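Local coordinates for protein SSO1986 (Sulfolobus solfataricus, PDB 2X5Q) that is a Cmr7 subunit, possibly a homodimer, of the CMR ribonucleoprotein complex that serves CRISPR-based adaptive immunity against mobile genetic elements, at residues 32-37 / 68-73; 61-66 / 189-194. All blocks are in the same frame, centred on the assembly; numbering follows the deposited sequence.

In the fold
Contacts 1 and 2 meet at the hairpin of strands 62-65 and 70-73, and their centres lie 11 Å apart. Contact 1 joins the turn of this hairpin to the loop leading into strand 35-38, part of a four-stranded antiparallel sheet. Contact 2 joins the first hairpin strand to strand 188-193 near the C-terminus. The two hairpin strands pair antiparallel, with V72 N 2.7 Å from A63 O and E70 O 2.9 Å from D65 N. D65 OD1 also accepts from T68 N, which links the strand end of contact 2 to the turn used in contact 1. The hairpin thus meets one partner through its turn and the other through its first strand.

Contact 1: 32-37 / 68-73; sequences SSVSIE and TGELVP
S33 and T68 form a loop-to-turn contact, with V34 packing beside it. It sits where the loop entering strand 35-38 meets the turn between strands 62-65 and 70-73. A backbone hydrogen bond runs from S33 N to T68 O at 2.9 Å. The N-H comes in the carbonyl plane, on a lone pair, and the bond is fairly straight at 152°. The serine hydroxyls lie against the threonine: S32 OG is 3.3 Å from T68 CA, and S33 OG is 3.7 Å from T68 CB. S32 OG and S33 OG share a weak hydrogen bond. S32 OG also bonds weakly to S67 O.

V34 CG2 packs on the aliphatic E70 CG and against the G69 carbonyl oxygen, each at 3.6 Å. With CG1 anti to the backbone N (chi1 -175°), CG2 stands beside N, where it meets both. The V34 and E70 side chains cross at a slant. V34 also packs on P123. At G69 a CB would press on V34 CB and on the carbonyl O of T68, so glycine fits here. T68 OG1 donates to E70 OE1 at 2.9 Å, from above the carboxylate plane, and weakly accepts from E70 N. The E70 carboxylate reaches S33, with OE2 3.7 Å from S33 CB. The T68 hydroxyl thus ties the E70 carboxylate to the turn and may help stabilise its charge beside V34.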
ATOM      1  N   SER A  32      -6.405 -20.081  -8.542  1.00 34.60           N
ATOM      2  CA  SER A  32      -6.135 -21.420  -8.033  1.00 36.69           C
ATOM      3  C   SER A  32      -6.095 -21.478  -6.504  1.00 36.29           C
ATOM      4  O   SER A  32      -6.460 -22.484  -5.921  1.00 37.54           O
ATOM      5  CB  SER A  32      -4.806 -21.942  -8.590  1.00 37.75           C
ATOM      6  OG  SER A  32      -3.753 -21.092  -8.186  1.00 35.39           O
ATOM      7  N   SER A  33      -5.654 -20.393  -5.871  1.00 34.26           N
ATOM      8  CA  SER A  33      -5.405 -20.377  -4.435  1.00 34.77           C
ATOM      9  C   SER A  33      -6.436 -19.587  -3.610  1.00 33.32           C
ATOM     10  O   SER A  33      -6.426 -19.670  -2.369  1.00 33.53           O
ATOM     11  CB  SER A  33      -4.003 -19.819  -4.186  1.00 34.45           C
ATOM     12  OG  SER A  33      -3.056 -20.569  -4.926  1.00 37.03           O
ATOM     13  N   VAL A  34      -7.340 -18.871  -4.283  1.00 31.59           N
ATOM     14  CA  VAL A  34      -8.300 -18.001  -3.611  1.00 30.56           C
ATOM     15  C   VAL A  34      -9.749 -18.259  -4.073  1.00 31.08           C
ATOM     16  O   VAL A  34     -10.060 -18.224  -5.282  1.00 29.66           O
ATOM     17  CB  VAL A  34      -7.946 -16.514  -3.815  1.00 28.79           C
ATOM     18  CG1 VAL A  34      -8.895 -15.621  -3.015  1.00 27.70           C
ATOM     19  CG2 VAL A  34      -6.492 -16.249  -3.419  1.00 29.32           C
ATOM     20  N   SER A  35     -10.611 -18.581  -3.102  1.00 31.54           N
ATOM     21  CA  SER A  35     -12.050 -18.690  -3.328  1.00 32.69           C
ATOM     22  C   SER A  35     -12.811 -17.862  -2.294  1.00 31.89           C
ATOM     23  O   SER A  35     -12.497 -17.887  -1.098  1.00 31.93           O
ATOM     24  CB  SER A  35     -12.522 -20.138  -3.273  1.00 34.92           C
ATOM     25  OG  SER A  35     -12.019 -20.860  -4.372  1.00 37.63           O
ATOM     26  N   ILE A  36     -13.822 -17.156  -2.783  1.00 31.75           N
ATOM     27  CA  ILE A  36     -14.636 -16.247  -1.991  1.00 31.40           C
ATOM     28  C   ILE A  36     -16.082 -16.755  -1.980  1.00 32.85           C
ATOM     29  O   ILE A  36     -16.564 -17.286  -2.971  1.00 34.26           O
ATOM     30  CB  ILE A  36     -14.525 -14.824  -2.583  1.00 29.92           C
ATOM     31  CG1 ILE A  36     -13.179 -14.217  -2.175  1.00 29.60           C
ATOM     32  CG2 ILE A  36     -15.687 -13.921  -2.143  1.00 29.85           C
ATOM     33  CD1 ILE A  36     -12.916 -12.835  -2.758  1.00 28.38           C
ATOM     34  N   GLU A  37     -16.738 -16.651  -0.832  1.00 33.19           N
ATOM     35  CA  GLU A  37     -18.159 -16.925  -0.705  1.00 34.19           C
ATOM     36  C   GLU A  37     -18.841 -15.588  -0.485  1.00 33.07           C
ATOM     37  O   GLU A  37     -18.277 -14.702   0.141  1.00 32.71           O
ATOM     38  CB  GLU A  37     -18.412 -17.839   0.490  1.00 36.22           C
ATOM     39  CG  GLU A  37     -19.851 -18.306   0.634  1.00 38.03           C
ATOM     40  CD  GLU A  37     -20.107 -19.094   1.910  1.00 40.09           C
ATOM     41  OE1 GLU A  37     -19.827 -18.579   3.014  1.00 41.12           O
ATOM     42  OE2 GLU A  37     -20.628 -20.221   1.804  1.00 43.54           O
ATOM     43  N   THR A  68      -3.097 -17.341  -9.366  1.00 33.85           N
ATOM     44  CA  THR A  68      -3.419 -17.777  -7.997  1.00 33.56           C
ATOM     45  C   THR A  68      -4.612 -17.043  -7.401  1.00 31.77           C
ATOM     46  O   THR A  68      -5.326 -17.614  -6.569  1.00 31.43           O
ATOM     47  CB  THR A  68      -2.233 -17.630  -7.019  1.00 33.72           C
ATOM     48  OG1 THR A  68      -1.874 -16.251  -6.889  1.00 30.07           O
ATOM     49  CG2 THR A  68      -1.026 -18.470  -7.468  1.00 35.64           C
ATOM     50  N   GLY A  69      -4.805 -15.790  -7.818  1.00 29.87           N
ATOM     51  CA  GLY A  69      -5.890 -14.942  -7.333  1.00 28.76           C
ATOM     52  C   GLY A  69      -5.505 -14.077  -6.143  1.00 28.10           C
ATOM     53  O   GLY A  69      -6.342 -13.370  -5.587  1.00 27.30           O
ATOM     54  N   GLU A  70      -4.223 -14.130  -5.768  1.00 28.74           N
ATOM     55  CA  GLU A  70      -3.697 -13.425  -4.608  1.00 28.21           C
ATOM     56  C   GLU A  70      -3.167 -12.057  -5.009  1.00 27.22           C
ATOM     57  O   GLU A  70      -2.426 -11.923  -5.985  1.00 26.97           O
ATOM     58  CB  GLU A  70      -2.555 -14.222  -3.987  1.00 30.03           C
ATOM     59  CG  GLU A  70      -2.985 -15.598  -3.459  1.00 32.60           C
ATOM     60  CD  GLU A  70      -1.834 -16.562  -3.320  1.00 34.77           C
ATOM     61  OE1 GLU A  70      -0.872 -16.514  -4.134  1.00 40.20           O
ATOM     62  OE2 GLU A  70      -1.885 -17.384  -2.391  1.00 40.19           O
ATOM     63  N   LEU A  71      -3.549 -11.048  -4.235  1.00 26.12           N
ATOM     64  CA  LEU A  71      -2.997  -9.711  -4.385  1.00 25.39           C
ATOM     65  C   LEU A  71      -1.581  -9.637  -3.806  1.00 25.70           C
ATOM     66  O   LEU A  71      -1.280 -10.252  -2.773  1.00 25.01           O
ATOM     67  CB  LEU A  71      -3.873  -8.709  -3.656  1.00 25.24           C
ATOM     68  CG  LEU A  71      -5.338  -8.597  -4.108  1.00 24.91           C
ATOM     69  CD1 LEU A  71      -6.182  -7.954  -2.996  1.00 26.57           C
ATOM     70  CD2 LEU A  71      -5.410  -7.799  -5.376  1.00 26.32           C
ATOM     71  N   VAL A  72      -0.738  -8.847  -4.463  1.00 25.19           N
ATOM     72  CA  VAL A  72       0.659  -8.685  -4.074  1.00 25.79           C
ATOM     73  C   VAL A  72       1.006  -7.212  -3.911  1.00 25.30           C
ATOM     74  O   VAL A  72       0.832  -6.428  -4.847  1.00 24.31           O
ATOM     75  CB  VAL A  72       1.604  -9.295  -5.120  1.00 27.02           C
ATOM     76  CG1 VAL A  72       3.067  -9.060  -4.709  1.00 26.43           C
ATOM     77  CG2 VAL A  72       1.316 -10.799  -5.280  1.00 26.25           C
ATOM     78  N   PRO A  73       1.518  -6.830  -2.732  1.00 25.92           N
ATOM     79  CA  PRO A  73       1.900  -5.430  -2.562  1.00 26.17           C
ATOM     80  C   PRO A  73       3.183  -5.157  -3.340  1.00 26.97           C
ATOM     81  O   PRO A  73       4.173  -5.855  -3.157  1.00 28.29           O
ATOM     82  CB  PRO A  73       2.103  -5.302  -1.047  1.00 26.27           C
ATOM     83  CG  PRO A  73       2.522  -6.668  -0.609  1.00 27.41           C
ATOM     84  CD  PRO A  73       1.778  -7.627  -1.514  1.00 26.97           C
TER

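Contact 2: 61-66 / 189-194; sequences GYAIDE and YSIKSL
Y189 opens the contact by offering its carbonyl to strand 62-65. Y189 O accepts from I64 N at 3.0 Å, with the donor in the carbonyl plane. The same oxygen lies 3.3 Å from A63 CB, so the alanine methyl sits against the peptide it faces. The Y189 side chain meets A63 through CB, at 4.2 Å from A63 CB. Its ring leads away and packs edge-to-face with Y80.

S190 is bridged to I64, with their CA atoms 4.7 Å apart. S190 CA makes a CA-H...O contact with I64 O, and S190 CB lies close to the same oxygen. On its other edge, S190 pairs with S142 of strand 139-144.

I191 returns the bond. I191 N donates to I64 O at 2.9 Å, from 37° above the carbonyl plane. I191 CG2 lies 3.6 Å from I64 O. It is placed between the backbone N and carbonyl carbon, since CG1 is anti to N (chi1 -177°). I191 CB touches A63 CB at 4.0 Å, and the side chain also packs on V72 and T141. I191 O receives a bond from a water that accepts in turn from E66 N, which carries the contact one residue past the direct bonds. The E66 carboxylate is held by Y188 OH and S19 OG.

From K192 onward the second strand leaves its partner. The strand directions differ by 58°, and their axes come within 4.3 Å. I64 gives its N-H to the residue before S190 and its carbonyl to the residue after it. This is the pattern of a parallel beta bridge, here a single one between two strongly splayed strands. It joins the 62-65/70-73 hairpin to the antiparallel pair of strands 139-144 and 188-193.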
ATOM      1  N   GLY A  61      -0.976   0.499  -5.118  1.00 26.75           N
ATOM      2  CA  GLY A  61       0.183  -0.161  -4.498  1.00 27.03           C
ATOM      3  C   GLY A  61       0.085  -1.687  -4.455  1.00 26.33           C
ATOM      4  O   GLY A  61       0.849  -2.332  -3.727  1.00 27.57           O
ATOM      5  N   TYR A  62      -0.820  -2.247  -5.264  1.00 25.46           N
ATOM      6  CA  TYR A  62      -1.079  -3.687  -5.376  1.00 25.12           C
ATOM      7  C   TYR A  62      -1.211  -4.139  -6.828  1.00 25.19           C
ATOM      8  O   TYR A  62      -1.701  -3.401  -7.680  1.00 24.80           O
ATOM      9  CB  TYR A  62      -2.361  -4.081  -4.627  1.00 25.06           C
ATOM     10  CG  TYR A  62      -2.172  -4.154  -3.150  1.00 25.52           C
ATOM     11  CD1 TYR A  62      -1.737  -5.337  -2.549  1.00 27.01           C
ATOM     12  CD2 TYR A  62      -2.373  -3.029  -2.341  1.00 26.63           C
ATOM     13  CE1 TYR A  62      -1.529  -5.410  -1.195  1.00 27.57           C
ATOM     14  CE2 TYR A  62      -2.169  -3.088  -0.972  1.00 26.72           C
ATOM     15  CZ  TYR A  62      -1.748  -4.286  -0.406  1.00 28.55           C
ATOM     16  OH  TYR A  62      -1.541  -4.375   0.947  1.00 29.63           O
ATOM     17  N   ALA A  63      -0.743  -5.352  -7.093  1.00 25.10           N
ATOM     18  CA  ALA A  63      -1.020  -6.061  -8.340  1.00 25.40           C
ATOM     19  C   ALA A  63      -1.558  -7.453  -7.959  1.00 25.64           C
ATOM     20  O   ALA A  63      -1.537  -7.828  -6.781  1.00 26.59           O
ATOM     21  CB  ALA A  63       0.228  -6.169  -9.181  1.00 26.11           C
ATOM     22  N   ILE A  64      -2.088  -8.181  -8.928  1.00 25.71           N
ATOM     23  CA  ILE A  64      -2.652  -9.502  -8.664  1.00 26.10           C
ATOM     24  C   ILE A  64      -1.829 -10.554  -9.396  1.00 27.29           C
ATOM     25  O   ILE A  64      -1.363 -10.340 -10.518  1.00 28.07           O
ATOM     26  CB  ILE A  64      -4.175  -9.569  -9.000  1.00 25.47           C
ATOM     27  CG1 ILE A  64      -4.793 -10.900  -8.537  1.00 25.82           C
ATOM     28  CG2 ILE A  64      -4.441  -9.361 -10.481  1.00 26.05           C
ATOM     29  CD1 ILE A  64      -6.350 -10.847  -8.431  1.00 25.09           C
ATOM     30  N   ASP A  65      -1.567 -11.660  -8.711  1.00 28.38           N
ATOM     31  CA  ASP A  65      -0.996 -12.835  -9.353  1.00 30.13           C
ATOM     32  C   ASP A  65      -2.229 -13.493  -9.947  1.00 31.29           C
ATOM     33  O   ASP A  65      -2.995 -14.169  -9.241  1.00 31.21           O
ATOM     34  CB  ASP A  65      -0.304 -13.736  -8.322  1.00 31.05           C
ATOM     35  CG  ASP A  65       0.159 -15.062  -8.907  1.00 32.58           C
ATOM     36  OD1 ASP A  65      -0.436 -15.545  -9.898  1.00 31.76           O
ATOM     37  OD2 ASP A  65       1.122 -15.631  -8.353  1.00 33.82           O
ATOM     38  N   GLU A  66      -2.445 -13.268 -11.240  1.00 31.89           N
ATOM     39  CA  GLU A  66      -3.717 -13.652 -11.842  1.00 32.33           C
ATOM     40  C   GLU A  66      -4.048 -15.141 -11.747  1.00 33.41           C
ATOM     41  O   GLU A  66      -5.202 -15.494 -11.553  1.00 33.35           O
ATOM     42  CB  GLU A  66      -3.831 -13.212 -13.301  1.00 32.64           C
ATOM     43  CG  GLU A  66      -5.301 -13.276 -13.736  1.00 33.57           C
ATOM     44  CD  GLU A  66      -5.611 -12.514 -15.005  1.00 34.33           C
ATOM     45  OE1 GLU A  66      -4.935 -11.494 -15.276  1.00 32.88           O
ATOM     46  OE2 GLU A  66      -6.550 -12.950 -15.719  1.00 35.47           O
ATOM     47  N   TYR A 189      -3.469  -4.287 -12.784  1.00 27.48           N
ATOM     48  CA  TYR A 189      -2.070  -4.646 -12.981  1.00 27.75           C
ATOM     49  C   TYR A 189      -1.871  -6.059 -12.456  1.00 27.38           C
ATOM     50  O   TYR A 189      -2.264  -6.372 -11.329  1.00 26.22           O
ATOM     51  CB  TYR A 189      -1.147  -3.653 -12.270  1.00 27.58           C
ATOM     52  CG  TYR A 189      -1.013  -2.355 -13.023  1.00 28.71           C
ATOM     53  CD1 TYR A 189       0.109  -2.093 -13.792  1.00 28.94           C
ATOM     54  CD2 TYR A 189      -2.029  -1.394 -12.985  1.00 28.64           C
ATOM     55  CE1 TYR A 189       0.227  -0.904 -14.504  1.00 30.78           C
ATOM     56  CE2 TYR A 189      -1.911  -0.202 -13.691  1.00 30.76           C
ATOM     57  CZ  TYR A 189      -0.788   0.028 -14.442  1.00 31.03           C
ATOM     58  OH  TYR A 189      -0.674   1.180 -15.144  1.00 34.31           O
ATOM     59  N   SER A 190      -1.337  -6.930 -13.300  1.00 28.34           N
ATOM     60  CA  SER A 190      -1.020  -8.285 -12.868  1.00 28.51           C
ATOM     61  C   SER A 190       0.481  -8.440 -12.826  1.00 28.94           C
ATOM     62  O   SER A 190       1.202  -7.817 -13.608  1.00 30.03           O
ATOM     63  CB  SER A 190      -1.650  -9.341 -13.773  1.00 29.94           C
ATOM     64  OG  SER A 190      -0.950  -9.495 -14.966  1.00 30.81           O
ATOM     65  N   ILE A 191       0.944  -9.254 -11.891  1.00 28.38           N
ATOM     66  CA  ILE A 191       2.361  -9.464 -11.678  1.00 29.38           C
ATOM     67  C   ILE A 191       2.679 -10.912 -12.012  1.00 30.75           C
ATOM     68  O   ILE A 191       1.906 -11.817 -11.687  1.00 30.90           O
ATOM     69  CB  ILE A 191       2.773  -9.076 -10.237  1.00 28.54           C
ATOM     70  CG1 ILE A 191       4.280  -9.238 -10.027  1.00 29.25           C
ATOM     71  CG2 ILE A 191       1.964  -9.849  -9.192  1.00 28.55           C
ATOM     72  CD1 ILE A 191       4.783  -8.492  -8.798  1.00 28.06           C
ATOM     73  N   LYS A 192       3.809 -11.112 -12.677  1.00 32.50           N
ATOM     74  CA  LYS A 192       4.234 -12.429 -13.134  1.00 34.37           C
ATOM     75  C   LYS A 192       5.752 -12.552 -13.006  1.00 35.20           C
ATOM     76  O   LYS A 192       6.479 -11.562 -13.159  1.00 34.31           O
ATOM     77  CB  LYS A 192       3.807 -12.631 -14.592  1.00 35.72           C
ATOM     78  CG  LYS A 192       4.278 -13.940 -15.186  1.00 38.37           C
ATOM     79  CD  LYS A 192       3.934 -14.102 -16.645  1.00 41.09           C
ATOM     80  CE  LYS A 192       4.592 -15.372 -17.199  1.00 44.89           C
ATOM     81  NZ  LYS A 192       4.129 -16.592 -16.446  1.00 46.87           N
ATOM     82  N   SER A 193       6.227 -13.766 -12.729  1.00 36.08           N
ATOM     83  CA  SER A 193       7.660 -14.025 -12.698  1.00 37.17           C
ATOM     84  C   SER A 193       8.156 -14.302 -14.113  1.00 38.50           C
ATOM     85  O   SER A 193       7.505 -15.001 -14.886  1.00 39.40           O
ATOM     86  CB  SER A 193       7.997 -15.192 -11.773  1.00 37.70           C
ATOM     87  OG  SER A 193       7.287 -16.344 -12.163  1.00 40.26           O
ATOM     88  N   LEU A 194       9.306 -13.730 -14.442  1.00 38.75           N
ATOM     89  CA  LEU A 194       9.889 -13.856 -15.777  1.00 41.13           C
ATOM     90  C   LEU A 194      10.664 -15.151 -16.001  1.00 43.20           C
ATOM     91  O   LEU A 194      10.887 -15.559 -17.153  1.00 45.16           O
ATOM     92  CB  LEU A 194      10.824 -12.670 -16.034  1.00 40.75           C
ATOM     93  CG  LEU A 194      10.122 -11.316 -16.112  1.00 39.15           C
ATOM     94  CD1 LEU A 194      11.093 -10.174 -15.897  1.00 38.62           C
ATOM     95  CD2 LEU A 194       9.424 -11.177 -17.452  1.00 40.69           C
TER
HETATM   96  O   HOH W   1      -0.264 -12.585 -12.979  1.00 63.19           O